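Local structure of SusD homolog (Bacteroides ovatus, 4F53) at residues F173-F178 / G188-W193; C269-Y274 / V389-K393; G408-T412 / P455-P459. The protein probably binds glycans, perhaps mucin O-glycans, as a SusD/RagB-family outer-membrane lipoprotein with a TPR-like helical fold. One frame throughout, in Å; residues are numbered along the deposited sequence.

Following the chain from its N terminus, contact 1 comes first. It closes the short loop between helix 152-173 and helix 190-207. Contact 2 then joins the end of helix 265-273 to the loop after helix 379-383, closing a much longer span of chain. Contact 3 uses a later part of that loop, 408-412, and brings 455-459 against it after helix 442-452. The three closures run in series; none nests in or crosses another. Contact 1 lies about 43 Å, centre to centre, from each of the others, across the chain's centre. Contacts 2 and 3 touch: the backbones of Tyr392 and Gly408 are probably hydrogen-bonded. The centres of these two contacts are about 10 Å apart.

Contact 1: residues F173-F178 / G188-W193; sequences FGNQSF and GNTSAW
Gly188 meets Phe178 in two ways. Its CA sits over the middle of the phenyl ring, 3.5 Å from the centroid and 5° off the ring normal, a CH-pi contact. Its O accepts a hydrogen bond from Phe178 N at 2.9 Å, with 159° at the hydrogen. Ser177 OG is also 2.8 Å from Gly188 O, but its one proton could go to Phe178 O instead. Gly188 has positive phi, and its lack of a side chain leaves room for Phe178 O and Ser177 OG beside it. Phe178 turns CG between its backbone N and carbonyl carbon, and this sets one face of the ring against Gly188 CA.

Asn189 holds the N-cap position of the helix. Its OD1 accepts a bond from Ser191 OG at 2.8 Å. A water lies between this OD1, Gln176 O and Ser191 N.

Both branches of Thr190 touch the other segment. OG1 donates to Gln176 O at 2.9 Å, from 37° out of the carbonyl plane, and also lies at the edge of the Phe178 ring. CG2 packs on Phe173 CB at 3.7 Å. Ser191 follows, with CB 3.6 Å from Gly174 O.

Trp193 ends the walk. Its NE1 is 3.6 Å from Phe178 CZ, and the two rings meet obliquely. The NE1 proton is used elsewhere, by Asp183, which also bonds Gly188 N.

The contact joins the loop that follows helix 152-173 to the start of helix 190-207. Leu170 of the first helix packs on Thr190 and Trp193. Helix 110-131 adds Leu111 and Leu115 against Phe178, and Leu115 and Leu118 against Trp193.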
loop_
_atom_site.group_PDB
_atom_site.type_symbol
_atom_site.label_atom_id
_atom_site.label_comp_id
_atom_site.label_asym_id
_atom_site.label_seq_id
_atom_site.Cartn_x
_atom_site.Cartn_y
_atom_site.Cartn_z
ATOM N N PHE A 173 -8.120 17.320 -22.776
ATOM C CA PHE A 173 -6.948 17.005 -23.611
ATOM C C PHE A 173 -7.205 15.722 -24.412
ATOM O O PHE A 173 -6.575 15.509 -25.437
ATOM C CB PHE A 173 -5.648 16.926 -22.799
ATOM C CG PHE A 173 -5.185 18.311 -22.423
ATOM C CD1 PHE A 173 -4.479 19.094 -23.325
ATOM C CD2 PHE A 173 -5.534 18.869 -21.204
ATOM C CE1 PHE A 173 -4.114 20.400 -23.003
ATOM C CE2 PHE A 173 -5.176 20.179 -20.887
ATOM C CZ PHE A 173 -4.466 20.934 -21.786
ATOM N N GLY A 174 -8.184 14.931 -23.975
ATOM C CA GLY A 174 -8.650 13.723 -24.641
ATOM C C GLY A 174 -7.587 12.789 -25.162
ATOM O O GLY A 174 -6.881 12.146 -24.377
ATOM N N ASN A 175 -7.476 12.718 -26.498
ATOM C CA ASN A 175 -6.531 11.811 -27.142
ATOM C C ASN A 175 -5.196 12.488 -27.505
ATOM O O ASN A 175 -4.329 11.845 -28.109
ATOM C CB ASN A 175 -7.171 11.093 -28.331
ATOM C CG ASN A 175 -8.058 9.950 -27.862
ATOM O OD1 ASN A 175 -7.651 9.080 -27.060
ATOM N ND2 ASN A 175 -9.309 9.954 -28.313
ATOM N N GLN A 176 -4.991 13.735 -27.027
ATOM C CA GLN A 176 -3.719 14.446 -27.184
ATOM C C GLN A 176 -2.696 13.827 -26.222
ATOM O O GLN A 176 -3.055 13.312 -25.153
ATOM C CB GLN A 176 -3.851 15.968 -26.942
ATOM C CG GLN A 176 -4.770 16.693 -27.928
ATOM C CD GLN A 176 -4.846 18.192 -27.701
ATOM O OE1 GLN A 176 -4.954 18.686 -26.572
ATOM N NE2 GLN A 176 -4.854 18.957 -28.785
ATOM N N SER A 177 -1.429 13.856 -26.626
ATOM C CA SER A 177 -0.329 13.308 -25.844
ATOM C C SER A 177 0.672 14.394 -25.490
ATOM O O SER A 177 0.816 15.356 -26.232
ATOM C CB SER A 177 0.364 12.189 -26.622
ATOM O OG SER A 177 1.475 11.651 -25.920
ATOM N N PHE A 178 1.361 14.239 -24.359
ATOM C CA PHE A 178 2.421 15.157 -23.935
ATOM C C PHE A 178 3.745 14.393 -24.076
ATOM O O PHE A 178 3.728 13.218 -24.460
ATOM C CB PHE A 178 2.198 15.735 -22.532
ATOM C CG PHE A 178 2.104 14.745 -21.397
ATOM C CD1 PHE A 178 0.885 14.158 -21.063
ATOM C CD2 PHE A 178 3.212 14.468 -20.603
ATOM C CE1 PHE A 178 0.791 13.274 -19.981
ATOM C CE2 PHE A 178 3.116 13.593 -19.517
ATOM C CZ PHE A 178 1.910 12.993 -19.220
ATOM N N GLY A 188 3.312 9.841 -21.712
ATOM C CA GLY A 188 2.609 11.007 -22.229
ATOM C C GLY A 188 1.193 10.763 -22.715
ATOM O O GLY A 188 0.594 11.677 -23.272
ATOM N N ASN A 189 0.630 9.543 -22.502
ATOM C CA ASN A 189 -0.738 9.241 -22.908
ATOM C C ASN A 189 -1.729 9.819 -21.868
ATOM O O ASN A 189 -2.007 9.182 -20.854
ATOM C CB ASN A 189 -0.917 7.730 -23.097
ATOM C CG ASN A 189 -2.275 7.271 -23.592
ATOM O OD1 ASN A 189 -3.147 8.059 -23.948
ATOM N ND2 ASN A 189 -2.482 5.962 -23.616
ATOM N N THR A 190 -2.271 11.027 -22.151
ATOM C CA THR A 190 -3.200 11.771 -21.280
ATOM C C THR A 190 -4.467 10.966 -20.933
ATOM O O THR A 190 -4.945 11.062 -19.799
ATOM C CB THR A 190 -3.567 13.123 -21.920
ATOM O OG1 THR A 190 -2.362 13.763 -22.345
ATOM C CG2 THR A 190 -4.287 14.054 -20.961
ATOM N N SER A 191 -5.006 10.190 -21.891
ATOM C CA SER A 191 -6.232 9.396 -21.681
ATOM C C SER A 191 -6.002 8.276 -20.639
ATOM O O SER A 191 -6.920 7.915 -19.915
ATOM C CB SER A 191 -6.734 8.819 -23.003
ATOM O OG SER A 191 -5.880 7.801 -23.496
ATOM N N ALA A 192 -4.771 7.755 -20.556
ATOM C CA ALA A 192 -4.381 6.764 -19.552
ATOM C C ALA A 192 -4.366 7.411 -18.138
ATOM O O ALA A 192 -4.760 6.769 -17.174
ATOM C CB ALA A 192 -3.025 6.177 -19.894
ATOM N N TRP A 193 -3.985 8.702 -18.048
ATOM C CA TRP A 193 -3.958 9.503 -16.819
ATOM C C TRP A 193 -5.366 9.855 -16.368
ATOM O O TRP A 193 -5.604 9.964 -15.168
ATOM C CB TRP A 193 -3.101 10.779 -17.008
ATOM C CG TRP A 193 -1.639 10.489 -16.866
ATOM C CD1 TRP A 193 -0.687 10.591 -17.837
ATOM C CD2 TRP A 193 -0.969 9.986 -15.694
ATOM N NE1 TRP A 193 0.537 10.203 -17.341
ATOM C CE2 TRP A 193 0.383 9.780 -16.044
ATOM C CE3 TRP A 193 -1.402 9.601 -14.403
ATOM C CZ2 TRP A 193 1.318 9.262 -15.142
ATOM C CZ3 TRP A 193 -0.475 9.079 -13.513
ATOM C CH2 TRP A 193 0.869 8.937 -13.875
HETATM O O HOH W 1 -4.275 10.567 -25.039
#

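Contact 2: residues C269-Y274 / V389-K393; sequences CYMNAY and VEAYK
The Tyr270 ring packs on Val389 CG2, and Val389 is shared by Tyr270, Ala273 and Tyr274. The CB of Tyr270 points away from the loop, but the ring comes nearer to it. CG is 4.2 Å from Val389 CG2. CD1 is the nearest ring atom to that methyl, at 3.6 Å, and CE1 follows at 3.8 Å. The methyl meets the ring obliquely. At the tip, Tyr270 OH passes beyond Val389 and is hydrogen-bonded to Lys456 O, which fixes the far end of the ring.

Val389 CG2 also lies near Tyr274 OH, at 4.2 Å; that hydroxyl is hydrogen-bonded to Val414 O. On its backbone side, Val389 CA meets Ala273 CB at 3.7 Å.

One turn back, Cys269 reaches the other end of the loop segment. Its first torsion, with SG anti to the carbonyl carbon (chi1 -80°), carries SG to Tyr392 CB at 3.7 Å. The sulfur lies obliquely to the Tyr392 ring, a sulfur-aromatic contact. Between the two apolar patches a water bridges the backbones. It donates to Cys269 O at 2.7 Å and accepts from Glu390 N.

The contact thus lays the loop after helix 379-383 along one side of helix 265-273. Helix 423-438 packs on this helix and on Tyr274 just after it, through Thr432 and Trp435 at Tyr270, Gln433 at Tyr274, and Ile436 at Met271 and Tyr274.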
loop_
_atom_site.group_PDB
_atom_site.type_symbol
_atom_site.label_atom_id
_atom_site.label_comp_id
_atom_site.label_asym_id
_atom_site.label_seq_id
_atom_site.Cartn_x
_atom_site.Cartn_y
_atom_site.Cartn_z
ATOM N N CYS A 269 0.554 -18.703 3.288
ATOM C CA CYS A 269 -0.568 -19.448 3.883
ATOM C C CYS A 269 -1.826 -19.379 2.991
ATOM O O CYS A 269 -2.424 -20.413 2.708
ATOM C CB CYS A 269 -0.868 -18.953 5.291
ATOM S SG CYS A 269 0.247 -19.621 6.541
ATOM N N TYR A 270 -2.205 -18.171 2.547
ATOM C CA TYR A 270 -3.366 -17.984 1.677
ATOM C C TYR A 270 -3.141 -18.578 0.296
ATOM O O TYR A 270 -3.999 -19.275 -0.216
ATOM C CB TYR A 270 -3.701 -16.485 1.511
ATOM C CG TYR A 270 -4.462 -15.889 2.678
ATOM C CD1 TYR A 270 -5.842 -16.024 2.776
ATOM C CD2 TYR A 270 -3.807 -15.140 3.656
ATOM C CE1 TYR A 270 -6.551 -15.468 3.839
ATOM C CE2 TYR A 270 -4.509 -14.568 4.721
ATOM C CZ TYR A 270 -5.881 -14.742 4.808
ATOM O OH TYR A 270 -6.599 -14.169 5.810
HETATM N N MSE A 271 -1.964 -18.304 -0.295
HETATM C CA MSE A 271 -1.672 -18.688 -1.672
HETATM C C MSE A 271 -1.422 -20.168 -1.822
HETATM O O MSE A 271 -1.828 -20.712 -2.842
HETATM C CB MSE A 271 -0.566 -17.821 -2.248
HETATM C CG MSE A 271 -1.034 -16.373 -2.370
HETATM SE SE MSE A 271 0.326 -15.220 -3.069
HETATM C CE MSE A 271 0.207 -15.750 -4.876
ATOM N N ASN A 272 -0.897 -20.841 -0.786
ATOM C CA ASN A 272 -0.761 -22.312 -0.784
ATOM C C ASN A 272 -2.141 -22.953 -0.657
ATOM O O ASN A 272 -2.443 -23.847 -1.423
ATOM C CB ASN A 272 0.173 -22.815 0.342
ATOM C CG ASN A 272 1.628 -22.620 0.007
ATOM O OD1 ASN A 272 2.003 -22.479 -1.144
ATOM N ND2 ASN A 272 2.488 -22.653 0.985
ATOM N N ALA A 273 -3.013 -22.441 0.255
ATOM C CA ALA A 273 -4.372 -22.974 0.451
ATOM C C ALA A 273 -5.185 -22.904 -0.838
ATOM O O ALA A 273 -5.990 -23.794 -1.102
ATOM C CB ALA A 273 -5.080 -22.202 1.539
ATOM N N TYR A 274 -4.976 -21.837 -1.637
ATOM C CA TYR A 274 -5.716 -21.657 -2.885
ATOM C C TYR A 274 -4.998 -22.261 -4.097
ATOM O O TYR A 274 -5.502 -22.096 -5.212
ATOM C CB TYR A 274 -5.990 -20.158 -3.129
ATOM C CG TYR A 274 -6.704 -19.457 -1.992
ATOM C CD1 TYR A 274 -7.569 -20.154 -1.145
ATOM C CD2 TYR A 274 -6.570 -18.089 -1.798
ATOM C CE1 TYR A 274 -8.194 -19.522 -0.074
ATOM C CE2 TYR A 274 -7.235 -17.437 -0.767
ATOM C CZ TYR A 274 -8.034 -18.158 0.107
ATOM O OH TYR A 274 -8.704 -17.495 1.114
ATOM N N VAL A 389 -7.577 -22.061 4.415
ATOM C CA VAL A 389 -6.310 -21.629 5.019
ATOM C C VAL A 389 -6.003 -22.497 6.212
ATOM O O VAL A 389 -6.819 -22.626 7.115
ATOM C CB VAL A 389 -6.282 -20.119 5.375
ATOM C CG1 VAL A 389 -5.000 -19.739 6.112
ATOM C CG2 VAL A 389 -6.445 -19.266 4.123
ATOM N N GLU A 390 -4.833 -23.108 6.202
ATOM C CA GLU A 390 -4.361 -23.968 7.283
ATOM C C GLU A 390 -3.369 -23.203 8.157
ATOM O O GLU A 390 -2.917 -22.110 7.788
ATOM C CB GLU A 390 -3.723 -25.239 6.687
ATOM C CG GLU A 390 -4.734 -26.359 6.586
ATOM C CD GLU A 390 -4.839 -27.055 5.244
ATOM O OE1 GLU A 390 -3.793 -27.514 4.725
ATOM O OE2 GLU A 390 -5.983 -27.209 4.752
ATOM N N ALA A 391 -3.037 -23.784 9.308
ATOM C CA ALA A 391 -2.094 -23.256 10.288
ATOM C C ALA A 391 -0.688 -23.088 9.684
ATOM O O ALA A 391 -0.281 -23.888 8.846
ATOM C CB ALA A 391 -2.025 -24.201 11.486
ATOM N N TYR A 392 0.051 -22.079 10.124
ATOM C CA TYR A 392 1.420 -21.902 9.672
ATOM C C TYR A 392 2.354 -22.793 10.502
ATOM O O TYR A 392 2.422 -22.664 11.726
ATOM C CB TYR A 392 1.833 -20.415 9.753
ATOM C CG TYR A 392 3.298 -20.183 9.485
ATOM C CD1 TYR A 392 3.844 -20.420 8.221
ATOM C CD2 TYR A 392 4.147 -19.731 10.491
ATOM C CE1 TYR A 392 5.208 -20.234 7.974
ATOM C CE2 TYR A 392 5.503 -19.515 10.249
ATOM C CZ TYR A 392 6.030 -19.777 8.991
ATOM O OH TYR A 392 7.355 -19.514 8.754
ATOM N N LYS A 393 3.025 -23.741 9.838
ATOM C CA LYS A 393 3.992 -24.627 10.488
ATOM C C LYS A 393 5.383 -24.092 10.166
ATOM O O LYS A 393 5.777 -24.156 9.002
ATOM C CB LYS A 393 3.825 -26.086 10.019
ATOM C CG LYS A 393 2.518 -26.753 10.456
ATOM C CD LYS A 393 2.256 -28.076 9.704
ATOM C CE LYS A 393 2.902 -29.307 10.315
ATOM N NZ LYS A 393 2.650 -30.534 9.508
HETATM O O HOH W 2 -2.628 -22.756 4.110
#

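Contact 3: residues G408-T412 / P455-P459; sequences GAINT and PKLMP
The peptide group joining Gly408 and Ala409 has the selenium of Met458 over one face. The SE lies almost straight above Gly408 C, at 3.8 Å. In the other direction, Ile410 CG1 sits over a face of the Leu457-Met458 peptide, 4.1 Å from Met458 N. Ile410 CG2 lies over a face of the preceding peptide, Lys456-Leu457, 3.4 Å from Lys456 O.

Ile410 and Met458 form the apolar centre. Ile410 CG1 packs on Met458 CG at 3.7 Å, and the two side chains cross at about a right angle. Met458 bends at its last torsion (chi3 -74°), and its CE ends near Ile410 CD1.

Lys456 covers the other end. Its CB lies 3.8 Å from Ile410 CG2, and its CG lies 3.9 Å from Thr412 CB. The chain then curls through three successive bends, which bring NZ round toward Asn411 O; at 3.7 Å that is a loose approach. Thr412 OG1 is bonded outside the pair, to Glu428 and to the backbone of Val414.

Polar linkage between the backbones goes through a water. It donates to Leu457 O at 3.0 Å and accepts a longer bond from Asn411 N.

Asp266, in helix 265-273, is hydrogen-bonded to Met458 N through OD2. Residues 408-412 and 456-458 run in nearly opposite directions, 174° apart, yet neither segment is a regular strand. This is loop-on-loop packing of extended chain, part of the non-helical portion of this SusD-like, TPR-related fold.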
loop_
_atom_site.group_PDB
_atom_site.type_symbol
_atom_site.label_atom_id
_atom_site.label_comp_id
_atom_site.label_asym_id
_atom_site.label_seq_id
_atom_site.Cartn_x
_atom_site.Cartn_y
_atom_site.Cartn_z
ATOM N N GLY A 408 2.073 -20.484 13.866
ATOM C CA GLY A 408 0.875 -19.781 14.291
ATOM C C GLY A 408 -0.281 -20.142 13.391
ATOM O O GLY A 408 -0.167 -21.068 12.584
ATOM N N ALA A 409 -1.412 -19.440 13.526
ATOM C CA ALA A 409 -2.557 -19.754 12.687
ATOM C C ALA A 409 -3.367 -18.537 12.363
ATOM O O ALA A 409 -3.563 -17.684 13.229
ATOM C CB ALA A 409 -3.440 -20.786 13.362
ATOM N N ILE A 410 -3.804 -18.439 11.094
ATOM C CA ILE A 410 -4.712 -17.397 10.619
ATOM C C ILE A 410 -6.122 -17.938 10.866
ATOM O O ILE A 410 -6.448 -19.041 10.415
ATOM C CB ILE A 410 -4.476 -16.970 9.142
ATOM C CG1 ILE A 410 -3.080 -16.319 8.963
ATOM C CG2 ILE A 410 -5.593 -16.008 8.692
ATOM C CD1 ILE A 410 -2.543 -16.335 7.590
ATOM N N ASN A 411 -6.937 -17.211 11.601
ATOM C CA ASN A 411 -8.279 -17.716 11.870
ATOM C C ASN A 411 -9.274 -17.134 10.860
ATOM O O ASN A 411 -9.794 -16.026 11.051
ATOM C CB ASN A 411 -8.673 -17.436 13.324
ATOM C CG ASN A 411 -7.698 -18.081 14.310
ATOM O OD1 ASN A 411 -7.428 -19.304 14.286
ATOM N ND2 ASN A 411 -7.092 -17.256 15.159
ATOM N N THR A 412 -9.492 -17.867 9.754
ATOM C CA THR A 412 -10.415 -17.442 8.686
ATOM C C THR A 412 -10.914 -18.653 7.919
ATOM O O THR A 412 -10.173 -19.618 7.761
ATOM C CB THR A 412 -9.748 -16.412 7.703
ATOM O OG1 THR A 412 -10.721 -16.046 6.746
ATOM C CG2 THR A 412 -8.565 -16.998 6.901
ATOM N N PRO A 455 -7.297 -8.777 4.727
ATOM C CA PRO A 455 -7.475 -10.195 5.127
ATOM C C PRO A 455 -7.127 -10.391 6.599
ATOM O O PRO A 455 -6.438 -9.549 7.200
ATOM C CB PRO A 455 -6.468 -10.934 4.216
ATOM C CG PRO A 455 -5.341 -9.945 4.115
ATOM C CD PRO A 455 -6.024 -8.587 3.985
ATOM N N LYS A 456 -7.563 -11.503 7.175
ATOM C CA LYS A 456 -7.146 -11.831 8.545
ATOM C C LYS A 456 -5.634 -12.134 8.505
ATOM O O LYS A 456 -5.176 -12.834 7.608
ATOM C CB LYS A 456 -7.951 -13.019 9.130
ATOM C CG LYS A 456 -9.465 -12.825 9.164
ATOM C CD LYS A 456 -9.946 -11.566 9.903
ATOM C CE LYS A 456 -9.696 -11.543 11.400
ATOM N NZ LYS A 456 -10.501 -12.561 12.127
ATOM N N LEU A 457 -4.865 -11.503 9.376
ATOM C CA LEU A 457 -3.420 -11.686 9.452
ATOM C C LEU A 457 -3.026 -12.260 10.807
ATOM O O LEU A 457 -3.782 -12.154 11.783
ATOM C CB LEU A 457 -2.681 -10.334 9.244
ATOM C CG LEU A 457 -2.837 -9.607 7.898
ATOM C CD1 LEU A 457 -2.232 -8.218 7.987
ATOM C CD2 LEU A 457 -2.220 -10.426 6.760
HETATM N N MSE A 458 -1.844 -12.878 10.872
HETATM C CA MSE A 458 -1.326 -13.357 12.144
HETATM C C MSE A 458 -0.837 -12.156 12.952
HETATM O O MSE A 458 -0.362 -11.183 12.355
HETATM C CB MSE A 458 -0.186 -14.359 11.923
HETATM C CG MSE A 458 -0.696 -15.763 11.729
HETATM SE SE MSE A 458 0.699 -17.058 11.337
HETATM C CE MSE A 458 1.096 -16.564 9.504
ATOM N N PRO A 459 -0.931 -12.149 14.292
ATOM C CA PRO A 459 -0.332 -11.028 15.019
ATOM C C PRO A 459 1.202 -11.103 14.922
ATOM O O PRO A 459 1.764 -12.175 14.618
ATOM C CB PRO A 459 -0.832 -11.244 16.443
ATOM C CG PRO A 459 -0.982 -12.724 16.559
ATOM C CD PRO A 459 -1.455 -13.184 15.216
HETATM O O HOH W 3 -5.796 -14.234 12.358
#